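Local coordinates for protein polyketide biosynthesis cytochrome P450 PksS (Bacillus subtilis, PDB 4YZR) that is a heme-containing cytochrome P450 that oxidises dihydrobacillaene in the biosynthesis of the antibiotic polyketide bacillaene, at residues I343-G348 and L357-G362; Q108-R113 and F351-P356; L258-E263 and L282-P287. All coordinates share one frame; numbering follows the deposited sequence.

Contacts 1 and 2 lie about 9 Å apart, centre to centre, on the cysteine-ligand side of the heme. Both use the start of helix 355-372, the L helix of the P450 fold, and the loop before it supplies a segment to each; their segments alternate along the chain. Phe345 O and Cys352 N, 2.9 Å apart, probably hydrogen-bond. Contact 3 joins the end of helix 228-259 and the J helix start to the K helix, 274-285. It is nested inside the loop closed by contact 2 and complete before residues 343-348, with its centre about 15 Å from that of contact 1 and 24 Å from that of contact 2. Ser344 OG, 2.7 Å from Leu282 O, ties the heme loop to the K helix.

Contact 1: I343-G348 and L357-G362; sequences ISFGFG and LARLEG. With HEM (protoporphyrin IX containing Fe), chain C.
Arg359 NE makes a salt bridge to Glu279 OE2 of helix 274-285, and the guanidinium group behind it lies against the ring of Phe345. Atom CE2 of Phe345 stands 3.5 Å above the guanidinium plane of Arg359, over its centre, while the two flat groups are turned 72° from each other. The CE2-CD2 side of the ring thus approaches one guanidinium face, CE2 nearest, without lying flat upon it. An extended chain from CG to NE carries the arginine from helix 355-372 across to the loop.

At the rim of the same ring, close to its plane, sits Ala358 CB, 4.1 Å from Phe345 CE1. Phe345 CE1 also meets the porphyrin, 3.6 Å from HEM C2B. Ala358 CB in turn touches a vinyl group, 3.6 Å from HEM CAB. With CG anti to the carbonyl carbon (chi1 -68°), Phe345 leans from the loop towards the helix and fills the angle between helix, macrocycle and the axial ligand Cys352.

The loop backbone follows the heme margin, Ser344 O lying 3.5 Å from HEM CMA. A type I turn from Ile343 to Gly346 shapes it, closed by Gly346 N to Ile343 O at 2.9 Å. A phenylalanine packed between L helix and porphyrin on the proximal side, opening the FxxGxxxCxG signature, is a hallmark of the cytochrome P450 heme-binding loop.

Contact 2: Q108-R113 and F351-P356; sequences QAFTPR and FCLGAP. With HEM (protoporphyrin IX containing Fe), chain C.
Phe110 and Leu353 cross at about a right angle beside the cysteine-ligand loop of the P450 heme, Leu353 being the residue that follows the axial ligand Cys352 in the family signature. The closest pair of side-chain atoms is Phe110 CD2 and Leu353 CD2, 3.6 Å apart. The phenylalanine leans in from the short link before helix 112-116, its CD2 meeting the CD2 branch of the leucine obliquely, and further round the ring reaches a vinyl group of the porphyrin: Phe110 CE1 is 4.0 Å from HEM CAC.

A chi1 of -178° in Leu353 swings its branch away from the backbone N and out to Phe110, while CB stays against the heme, 3.7 Å from HEM CMD. The pair is thus apolar filling between the polypeptide and one margin of the macrocycle. Leu238 of helix 228-259 touches both side chains, and Leu212 of helix 212-218 also packs on Phe110.

Gly354 comes next in the loop, and its lack of a side chain lets the backbone lie directly on the porphyrin, with Gly354 CA 3.5 Å from HEM C3C. The type I turn from Cys352 to Ala355 that leads into helix 355-372 has only a weak backbone bond. At the start of this turn Cys352 SG coordinates the heme iron at 2.3 Å.

Pro356 CG lies against the carbonyl oxygen of Phe110, 3.6 Å away. A water joins the two segments nearby, donating to Leu353 O at 2.7 Å and more weakly to Phe110 O at 3.4 Å.

Contact 3: L258-E263 and L282-P287; sequences LQHKKE and LRYTSP
Tyr284 and His260 bury most of the surface in this small contact between the K helix of the P450 fold, residues 274-285, and the junction of helix 228-259 with the J helix, 261-269. Tyr284 directly follows Arg283 of the ExxR motif, whose glutamate, Glu280, forms a salt bridge with Arg283 NE. The tyrosine is turned with its ring pointing away from its own backbone N (chi1 -171°), and the phenol projects from the K helix to meet the imidazole coming the other way.

The meeting is between the phenol oxygen and the rim of the imidazole. Tyr284 OH lies near the plane of the His260 ring and faces its CE1-NE2 side, 3.4 Å from CE1 and 3.5 Å from NE2 of His260. The ring centroids are 5.3 Å apart and the planes stand at 87°, an oblique pairing that is a van der Waals contact. ND1 of the imidazole hydrogen-bonds back to Ala256 O of helix 228-259, which probably helps to fix the rotation of the ring. Leu333 packs against both side chains, and Arg322 makes a cation-pi interaction with Tyr284.

His260 occupies the N-cap position of helix 261-269. The K helix ends just past Tyr284: Ser286 takes a positive phi, and its OG donates to Arg283 O at 3.0 Å, from above the carbonyl plane.

Gln259 contributes less surface but is joined by water. One water, in the plane of the tyrosine ring at its edge, lies 2.6 Å from Tyr284 OH and donates to Gln259 OE1 at 2.9 Å.

Contact 1: I343-G348 and L357-G362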
loop_
_atom_site.group_PDB
_atom_site.type_symbol
_atom_site.label_atom_id
_atom_site.label_comp_id
_atom_site.label_asym_id
_atom_site.label_seq_id
_atom_site.Cartn_x
_atom_site.Cartn_y
_atom_site.Cartn_z
ATOM N N ILE A 343 2.667 11.180 -5.175
ATOM C CA ILE A 343 2.212 11.022 -3.806
ATOM C C ILE A 343 1.660 9.610 -3.499
ATOM O O ILE A 343 0.806 9.422 -2.671
ATOM C CB ILE A 343 1.204 12.088 -3.387
ATOM C CG1 ILE A 343 -0.047 12.154 -4.233
ATOM C CG2 ILE A 343 1.889 13.469 -3.358
ATOM C CD1 ILE A 343 -1.200 12.956 -3.533
ATOM N N SER A 344 2.226 8.643 -4.210
ATOM C CA SER A 344 1.807 7.250 -3.981
ATOM C C SER A 344 2.075 6.710 -2.604
ATOM O O SER A 344 1.436 5.755 -2.175
ATOM C CB SER A 344 2.370 6.334 -4.952
ATOM O OG SER A 344 1.964 6.779 -6.306
ATOM N N PHE A 345 3.046 7.302 -1.921
ATOM C CA PHE A 345 3.429 6.984 -0.494
ATOM C C PHE A 345 2.831 8.018 0.466
ATOM O O PHE A 345 3.217 8.089 1.621
ATOM C CB PHE A 345 4.901 6.859 -0.348
ATOM C CG PHE A 345 5.525 5.688 -1.026
ATOM C CD1 PHE A 345 5.127 4.389 -0.742
ATOM C CD2 PHE A 345 6.636 5.813 -1.893
ATOM C CE1 PHE A 345 5.697 3.286 -1.279
ATOM C CE2 PHE A 345 7.257 4.731 -2.431
ATOM C CZ PHE A 345 6.815 3.469 -2.122
ATOM N N GLY A 346 1.916 8.879 -0.035
ATOM C CA GLY A 346 1.378 9.961 0.759
ATOM C C GLY A 346 2.373 11.084 0.807
ATOM O O GLY A 346 3.195 11.292 -0.090
ATOM N N PHE A 347 2.239 11.905 1.863
ATOM C CA PHE A 347 3.078 13.150 2.036
ATOM C C PHE A 347 2.971 13.663 3.414
ATOM O O PHE A 347 1.840 13.670 3.892
ATOM C CB PHE A 347 2.622 14.267 1.040
ATOM C CG PHE A 347 3.463 15.462 1.142
ATOM C CD1 PHE A 347 4.590 15.541 0.464
ATOM C CD2 PHE A 347 3.178 16.444 2.066
ATOM C CE1 PHE A 347 5.471 16.571 0.662
ATOM C CE2 PHE A 347 4.082 17.504 2.295
ATOM C CZ PHE A 347 5.204 17.540 1.570
ATOM N N GLY A 348 4.112 14.046 3.980
ATOM C CA GLY A 348 4.131 14.681 5.290
ATOM C C GLY A 348 4.233 13.726 6.433
ATOM O O GLY A 348 5.044 12.831 6.360
ATOM N N LEU A 357 11.322 -0.349 1.663
ATOM C CA LEU A 357 11.135 -1.780 1.467
ATOM C C LEU A 357 10.284 -2.041 0.249
ATOM O O LEU A 357 10.612 -2.899 -0.547
ATOM C CB LEU A 357 10.480 -2.411 2.717
ATOM C CG LEU A 357 10.213 -3.898 2.589
ATOM C CD1 LEU A 357 11.491 -4.680 2.320
ATOM C CD2 LEU A 357 9.650 -4.346 3.959
ATOM N N ALA A 358 9.212 -1.280 0.053
ATOM C CA ALA A 358 8.425 -1.419 -1.172
ATOM C C ALA A 358 9.268 -1.161 -2.382
ATOM O O ALA A 358 9.230 -1.890 -3.389
ATOM C CB ALA A 358 7.290 -0.467 -1.102
ATOM N N ARG A 359 10.100 -0.121 -2.338
ATOM C CA ARG A 359 10.958 0.197 -3.445
ATOM C C ARG A 359 11.982 -0.885 -3.688
ATOM O O ARG A 359 12.265 -1.219 -4.854
ATOM C CB ARG A 359 11.673 1.526 -3.195
ATOM C CG ARG A 359 10.771 2.738 -3.359
ATOM C CD ARG A 359 11.454 4.015 -2.908
ATOM N NE ARG A 359 10.708 5.189 -3.372
ATOM C CZ ARG A 359 10.438 6.312 -2.706
ATOM N NH1 ARG A 359 10.733 6.464 -1.461
ATOM N NH2 ARG A 359 9.751 7.278 -3.355
ATOM N N LEU A 360 12.523 -1.527 -2.643
ATOM C CA LEU A 360 13.511 -2.574 -2.825
ATOM C C LEU A 360 12.869 -3.788 -3.389
ATOM O O LEU A 360 13.429 -4.480 -4.291
ATOM C CB LEU A 360 14.160 -2.849 -1.520
ATOM C CG LEU A 360 15.259 -3.941 -1.502
ATOM C CD1 LEU A 360 16.399 -3.608 -2.449
ATOM C CD2 LEU A 360 15.797 -4.108 -0.123
ATOM N N GLU A 361 11.684 -4.189 -2.908
ATOM C CA GLU A 361 10.999 -5.310 -3.477
ATOM C C GLU A 361 10.702 -5.092 -4.908
ATOM O O GLU A 361 10.845 -6.004 -5.766
ATOM C CB GLU A 361 9.700 -5.662 -2.711
ATOM C CG GLU A 361 9.947 -6.154 -1.312
ATOM C CD GLU A 361 8.690 -6.597 -0.576
ATOM O OE1 GLU A 361 7.829 -7.276 -1.188
ATOM O OE2 GLU A 361 8.563 -6.357 0.661
ATOM N N GLY A 362 10.228 -3.940 -5.296
ATOM C CA GLY A 362 9.930 -3.596 -6.694
ATOM C C GLY A 362 11.196 -3.667 -7.518
ATOM O O GLY A 362 11.187 -4.285 -8.613
HETATM C CHA HEM C . 1.628 4.794 5.265
HETATM C CHB HEM C . 1.463 3.602 0.585
HETATM C CHC HEM C . 4.119 -0.363 1.519
HETATM C CHD HEM C . 4.121 0.782 6.178
HETATM C C1A HEM C . 1.329 4.811 3.923
HETATM C C2A HEM C . 0.600 5.842 3.171
HETATM C C3A HEM C . 0.514 5.468 1.919
HETATM C C4A HEM C . 1.275 4.224 1.782
HETATM C CMA HEM C . -0.231 6.128 0.829
HETATM C CAA HEM C . -0.082 7.055 3.815
HETATM C CBA HEM C . -1.464 6.787 4.203
HETATM C CGA HEM C . -2.308 7.979 4.831
HETATM O O1A HEM C . -3.544 7.681 4.975
HETATM O O2A HEM C . -1.688 8.960 5.012
HETATM C C1B HEM C . 2.164 2.408 0.433
HETATM C C2B HEM C . 2.436 1.742 -0.799
HETATM C C3B HEM C . 3.172 0.625 -0.584
HETATM C C4B HEM C . 3.379 0.595 0.864
HETATM C CMB HEM C . 1.954 2.264 -2.073
HETATM C CAB HEM C . 3.693 -0.395 -1.478
HETATM C CBB HEM C . 3.847 -0.172 -2.736
HETATM C C1C HEM C . 4.414 -0.427 2.854
HETATM C C2C HEM C . 5.154 -1.404 3.550
HETATM C C3C HEM C . 5.163 -1.081 4.909
HETATM C C4C HEM C . 4.368 0.099 5.023
HETATM C CMC HEM C . 5.915 -2.478 2.819
HETATM C CAC HEM C . 5.803 -1.778 6.012
HETATM C CBC HEM C . 6.043 -3.039 6.019
HETATM C C1D HEM C . 3.437 1.958 6.373
HETATM C C2D HEM C . 3.183 2.560 7.659
HETATM C C3D HEM C . 2.496 3.709 7.385
HETATM C C4D HEM C . 2.334 3.814 5.922
HETATM C CMD HEM C . 3.669 2.073 9.006
HETATM C CAD HEM C . 2.015 4.749 8.364
HETATM C CBD HEM C . 3.024 5.828 8.602
HETATM C CGD HEM C . 2.646 6.882 9.688
HETATM O O1D HEM C . 1.449 6.935 9.993
HETATM O O2D HEM C . 3.580 7.601 10.093
HETATM N NA HEM C . 1.786 3.916 3.009
HETATM N NB HEM C . 2.804 1.695 1.420
HETATM N NC HEM C . 3.964 0.489 3.765
HETATM N ND HEM C . 2.908 2.692 5.339
HETATM FE FE HEM C . 2.923 2.238 3.391
#

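Contact 2: Q108-R113 and F351-P356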
loop_
_atom_site.group_PDB
_atom_site.type_symbol
_atom_site.label_atom_id
_atom_site.label_comp_id
_atom_site.label_asym_id
_atom_site.label_seq_id
_atom_site.Cartn_x
_atom_site.Cartn_y
_atom_site.Cartn_z
ATOM N N GLN A 108 13.651 3.247 13.221
ATOM C CA GLN A 108 14.904 2.602 13.024
ATOM C C GLN A 108 14.823 1.269 12.254
ATOM O O GLN A 108 15.801 0.910 11.604
ATOM C CB GLN A 108 15.604 2.445 14.350
ATOM C CG GLN A 108 14.943 1.447 15.233
ATOM C CD GLN A 108 13.646 1.914 15.882
ATOM O OE1 GLN A 108 13.161 3.055 15.693
ATOM N NE2 GLN A 108 13.089 1.008 16.687
ATOM N N ALA A 109 13.740 0.547 12.280
ATOM C CA ALA A 109 13.556 -0.583 11.518
ATOM C C ALA A 109 13.452 -0.409 10.069
ATOM O O ALA A 109 13.606 -1.380 9.233
ATOM C CB ALA A 109 12.387 -1.407 12.010
ATOM N N PHE A 110 13.299 0.840 9.637
ATOM C CA PHE A 110 13.104 1.127 8.202
ATOM C C PHE A 110 14.072 2.167 7.713
ATOM O O PHE A 110 13.828 2.724 6.635
ATOM C CB PHE A 110 11.614 1.495 8.003
ATOM C CG PHE A 110 10.687 0.319 8.147
ATOM C CD1 PHE A 110 10.375 -0.489 7.067
ATOM C CD2 PHE A 110 10.136 0.019 9.329
ATOM C CE1 PHE A 110 9.624 -1.590 7.247
ATOM C CE2 PHE A 110 9.360 -1.099 9.603
ATOM C CZ PHE A 110 9.054 -1.911 8.511
ATOM N N THR A 111 15.249 2.224 8.354
ATOM C CA THR A 111 16.311 3.138 7.774
ATOM C C THR A 111 16.975 2.540 6.570
ATOM O O THR A 111 16.930 1.292 6.350
ATOM C CB THR A 111 17.294 3.433 8.837
ATOM O OG1 THR A 111 17.707 2.174 9.402
ATOM C CG2 THR A 111 16.607 4.355 9.872
ATOM N N PRO A 112 17.562 3.414 5.720
ATOM C CA PRO A 112 18.112 2.893 4.461
ATOM C C PRO A 112 19.067 1.687 4.529
ATOM O O PRO A 112 18.849 0.726 3.765
ATOM C CB PRO A 112 18.806 4.133 3.868
ATOM C CG PRO A 112 17.997 5.316 4.398
ATOM C CD PRO A 112 17.688 4.893 5.825
ATOM N N ARG A 113 19.927 1.597 5.511
ATOM C CA ARG A 113 20.871 0.495 5.560
ATOM C C ARG A 113 20.124 -0.740 6.009
ATOM O O ARG A 113 20.450 -1.825 5.558
ATOM C CB ARG A 113 21.990 0.885 6.569
ATOM C CG ARG A 113 23.026 -0.244 6.764
ATOM C CD ARG A 113 23.856 -0.515 5.544
ATOM N NE ARG A 113 25.182 -0.984 5.990
ATOM C CZ ARG A 113 26.189 -1.310 5.168
ATOM N NH1 ARG A 113 26.067 -1.158 3.835
ATOM N NH2 ARG A 113 27.323 -1.735 5.678
ATOM N N PHE A 351 3.850 9.982 5.816
ATOM C CA PHE A 351 4.476 9.432 4.632
ATOM C C PHE A 351 4.894 7.983 4.944
ATOM O O PHE A 351 5.543 7.664 5.968
ATOM C CB PHE A 351 5.716 10.258 4.289
ATOM C CG PHE A 351 6.482 9.771 3.101
ATOM C CD1 PHE A 351 6.135 10.171 1.830
ATOM C CD2 PHE A 351 7.442 8.828 3.209
ATOM C CE1 PHE A 351 6.800 9.677 0.744
ATOM C CE2 PHE A 351 8.084 8.308 2.121
ATOM C CZ PHE A 351 7.802 8.748 0.869
ATOM N N CYS A 352 4.684 7.101 3.958
ATOM C CA CYS A 352 4.908 5.679 4.197
ATOM C C CYS A 352 6.214 5.349 4.791
ATOM O O CYS A 352 7.254 5.537 4.259
ATOM C CB CYS A 352 4.764 4.997 2.838
ATOM S SG CYS A 352 4.988 3.193 2.919
ATOM N N LEU A 353 6.141 4.666 5.922
ATOM C CA LEU A 353 7.307 4.132 6.624
ATOM C C LEU A 353 8.023 3.063 5.863
ATOM O O LEU A 353 9.216 2.916 5.920
ATOM C CB LEU A 353 6.857 3.618 7.979
ATOM C CG LEU A 353 7.974 3.040 8.906
ATOM C CD1 LEU A 353 8.821 4.159 9.444
ATOM C CD2 LEU A 353 7.313 2.201 9.956
ATOM N N GLY A 354 7.246 2.283 5.162
ATOM C CA GLY A 354 7.790 1.122 4.418
ATOM C C GLY A 354 8.278 1.434 3.047
ATOM O O GLY A 354 8.689 0.518 2.330
ATOM N N ALA A 355 8.304 2.685 2.648
ATOM C CA ALA A 355 8.690 3.056 1.256
ATOM C C ALA A 355 9.999 2.452 0.842
ATOM O O ALA A 355 10.084 1.922 -0.265
ATOM C CB ALA A 355 8.664 4.576 1.053
ATOM N N PRO A 356 11.051 2.401 1.706
ATOM C CA PRO A 356 12.280 1.840 1.163
ATOM C C PRO A 356 12.142 0.348 0.888
ATOM O O PRO A 356 12.772 -0.198 -0.028
ATOM C CB PRO A 356 13.308 2.082 2.316
ATOM C CG PRO A 356 12.606 2.968 3.257
ATOM C CD PRO A 356 11.203 3.117 2.987
HETATM C CHA HEM C . 1.628 4.794 5.265
HETATM C CHB HEM C . 1.463 3.602 0.585
HETATM C CHC HEM C . 4.119 -0.363 1.519
HETATM C CHD HEM C . 4.121 0.782 6.178
HETATM C C1A HEM C . 1.329 4.811 3.923
HETATM C C2A HEM C . 0.600 5.842 3.171
HETATM C C3A HEM C . 0.514 5.468 1.919
HETATM C C4A HEM C . 1.275 4.224 1.782
HETATM C CMA HEM C . -0.231 6.128 0.829
HETATM C CAA HEM C . -0.082 7.055 3.815
HETATM C CBA HEM C . -1.464 6.787 4.203
HETATM C CGA HEM C . -2.308 7.979 4.831
HETATM O O1A HEM C . -3.544 7.681 4.975
HETATM O O2A HEM C . -1.688 8.960 5.012
HETATM C C1B HEM C . 2.164 2.408 0.433
HETATM C C2B HEM C . 2.436 1.742 -0.799
HETATM C C3B HEM C . 3.172 0.625 -0.584
HETATM C C4B HEM C . 3.379 0.595 0.864
HETATM C CMB HEM C . 1.954 2.264 -2.073
HETATM C CAB HEM C . 3.693 -0.395 -1.478
HETATM C CBB HEM C . 3.847 -0.172 -2.736
HETATM C C1C HEM C . 4.414 -0.427 2.854
HETATM C C2C HEM C . 5.154 -1.404 3.550
HETATM C C3C HEM C . 5.163 -1.081 4.909
HETATM C C4C HEM C . 4.368 0.099 5.023
HETATM C CMC HEM C . 5.915 -2.478 2.819
HETATM C CAC HEM C . 5.803 -1.778 6.012
HETATM C CBC HEM C . 6.043 -3.039 6.019
HETATM C C1D HEM C . 3.437 1.958 6.373
HETATM C C2D HEM C . 3.183 2.560 7.659
HETATM C C3D HEM C . 2.496 3.709 7.385
HETATM C C4D HEM C . 2.334 3.814 5.922
HETATM C CMD HEM C . 3.669 2.073 9.006
HETATM C CAD HEM C . 2.015 4.749 8.364
HETATM C CBD HEM C . 3.024 5.828 8.602
HETATM C CGD HEM C . 2.646 6.882 9.688
HETATM O O1D HEM C . 1.449 6.935 9.993
HETATM O O2D HEM C . 3.580 7.601 10.093
HETATM N NA HEM C . 1.786 3.916 3.009
HETATM N NB HEM C . 2.804 1.695 1.420
HETATM N NC HEM C . 3.964 0.489 3.765
HETATM N ND HEM C . 2.908 2.692 5.339
HETATM FE FE HEM C . 2.923 2.238 3.391
HETATM O O HOH W 1 11.116 4.748 6.393
#

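Contact 3: L258-E263 and L282-P287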
loop_
_atom_site.group_PDB
_atom_site.type_symbol
_atom_site.label_atom_id
_atom_site.label_comp_id
_atom_site.label_asym_id
_atom_site.label_seq_id
_atom_site.Cartn_x
_atom_site.Cartn_y
_atom_site.Cartn_z
ATOM N N LEU A 258 3.811 -4.712 -19.126
ATOM C CA LEU A 258 3.337 -5.571 -20.217
ATOM C C LEU A 258 2.433 -4.803 -21.166
ATOM O O LEU A 258 2.303 -5.282 -22.323
ATOM C CB LEU A 258 2.723 -6.852 -19.671
ATOM C CG LEU A 258 3.664 -7.720 -18.846
ATOM C CD1 LEU A 258 2.881 -8.901 -18.309
ATOM C CD2 LEU A 258 4.874 -8.139 -19.655
ATOM N N GLN A 259 1.799 -3.714 -20.751
ATOM C CA GLN A 259 0.961 -2.899 -21.609
ATOM C C GLN A 259 1.709 -1.823 -22.320
ATOM O O GLN A 259 1.115 -1.197 -23.214
ATOM C CB GLN A 259 -0.133 -2.247 -20.805
ATOM C CG GLN A 259 -1.180 -3.120 -20.165
ATOM C CD GLN A 259 -1.978 -2.293 -19.054
ATOM O OE1 GLN A 259 -1.447 -1.331 -18.350
ATOM N NE2 GLN A 259 -3.096 -2.689 -18.866
ATOM N N HIS A 260 2.981 -1.638 -21.996
ATOM C CA HIS A 260 3.845 -0.597 -22.560
ATOM C C HIS A 260 5.164 -1.156 -23.002
ATOM O O HIS A 260 6.193 -1.031 -22.386
ATOM C CB HIS A 260 4.066 0.537 -21.543
ATOM C CG HIS A 260 2.822 1.248 -21.114
ATOM N ND1 HIS A 260 1.953 0.763 -20.151
ATOM C CD2 HIS A 260 2.253 2.392 -21.562
ATOM C CE1 HIS A 260 0.951 1.603 -19.978
ATOM N NE2 HIS A 260 1.145 2.629 -20.794
ATOM N N LYS A 261 5.086 -1.920 -24.093
ATOM C CA LYS A 261 6.256 -2.700 -24.580
ATOM C C LYS A 261 7.507 -1.927 -24.842
ATOM O O LYS A 261 8.587 -2.430 -24.576
ATOM C CB LYS A 261 5.874 -3.500 -25.811
ATOM C CG LYS A 261 5.092 -4.760 -25.440
ATOM C CD LYS A 261 4.318 -5.232 -26.689
ATOM C CE LYS A 261 4.158 -6.739 -26.792
ATOM N NZ LYS A 261 2.839 -7.107 -27.401
ATOM N N LYS A 262 7.385 -0.707 -25.348
ATOM C CA LYS A 262 8.538 0.099 -25.577
ATOM C C LYS A 262 9.234 0.495 -24.296
ATOM O O LYS A 262 10.432 0.565 -24.231
ATOM C CB LYS A 262 8.221 1.331 -26.426
ATOM C CG LYS A 262 8.030 0.909 -27.892
ATOM C CD LYS A 262 8.033 2.120 -28.800
ATOM C CE LYS A 262 6.665 2.754 -28.757
ATOM N NZ LYS A 262 6.552 3.951 -29.647
ATOM N N GLU A 263 8.467 0.724 -23.227
ATOM C CA GLU A 263 9.088 1.041 -21.940
ATOM C C GLU A 263 9.626 -0.224 -21.280
ATOM O O GLU A 263 10.729 -0.174 -20.707
ATOM C CB GLU A 263 8.053 1.698 -21.013
ATOM C CG GLU A 263 7.504 3.034 -21.530
ATOM C CD GLU A 263 8.618 4.050 -21.673
ATOM O OE1 GLU A 263 9.261 4.494 -20.705
ATOM O OE2 GLU A 263 8.905 4.382 -22.867
ATOM N N LEU A 282 5.011 3.371 -9.513
ATOM C CA LEU A 282 4.245 3.873 -8.362
ATOM C C LEU A 282 3.328 4.966 -8.771
ATOM O O LEU A 282 2.143 4.976 -8.371
ATOM C CB LEU A 282 5.192 4.356 -7.302
ATOM C CG LEU A 282 5.857 3.296 -6.447
ATOM C CD1 LEU A 282 7.164 3.719 -5.827
ATOM C CD2 LEU A 282 4.867 2.771 -5.385
ATOM N N ARG A 283 3.783 5.934 -9.554
ATOM C CA ARG A 283 2.961 7.025 -9.961
ATOM C C ARG A 283 1.789 6.571 -10.796
ATOM O O ARG A 283 0.647 6.989 -10.560
ATOM C CB ARG A 283 3.767 8.059 -10.769
ATOM C CG ARG A 283 2.980 9.247 -11.211
ATOM C CD ARG A 283 3.640 10.105 -12.311
ATOM N NE ARG A 283 3.645 9.455 -13.575
ATOM C CZ ARG A 283 2.667 9.561 -14.475
ATOM N NH1 ARG A 283 1.612 10.277 -14.279
ATOM N NH2 ARG A 283 2.736 8.869 -15.633
ATOM N N TYR A 284 2.036 5.752 -11.793
ATOM C CA TYR A 284 1.049 5.345 -12.795
ATOM C C TYR A 284 0.069 4.314 -12.235
ATOM O O TYR A 284 -1.150 4.409 -12.584
ATOM C CB TYR A 284 1.824 4.774 -13.978
ATOM C CG TYR A 284 0.985 4.490 -15.196
ATOM C CD1 TYR A 284 0.745 5.445 -16.124
ATOM C CD2 TYR A 284 0.444 3.270 -15.352
ATOM C CE1 TYR A 284 -0.048 5.103 -17.272
ATOM C CE2 TYR A 284 -0.346 2.933 -16.455
ATOM C CZ TYR A 284 -0.557 3.857 -17.352
ATOM O OH TYR A 284 -1.373 3.505 -18.453
ATOM N N THR A 285 0.479 3.419 -11.369
ATOM C CA THR A 285 -0.395 2.378 -10.895
ATOM C C THR A 285 -1.037 2.755 -9.606
ATOM O O THR A 285 -1.997 2.063 -9.222
ATOM C CB THR A 285 0.324 1.031 -10.718
ATOM O OG1 THR A 285 1.232 1.015 -9.609
ATOM C CG2 THR A 285 0.988 0.559 -12.064
ATOM N N SER A 286 -0.541 3.719 -8.836
ATOM C CA SER A 286 -1.078 4.179 -7.557
ATOM C C SER A 286 -1.721 3.027 -6.782
ATOM O O SER A 286 -3.002 3.078 -6.562
ATOM C CB SER A 286 -2.060 5.314 -7.776
ATOM O OG SER A 286 -1.385 6.449 -8.407
ATOM N N PRO A 287 -1.001 2.066 -6.240
ATOM C CA PRO A 287 -1.578 0.907 -5.536
ATOM C C PRO A 287 -2.555 1.332 -4.516
ATOM O O PRO A 287 -3.622 0.677 -4.333
ATOM C CB PRO A 287 -0.374 0.209 -4.983
ATOM C CG PRO A 287 0.758 0.564 -5.936
ATOM C CD PRO A 287 0.496 1.990 -6.363
HETATM O O HOH W 2 -2.737 1.252 -18.343
#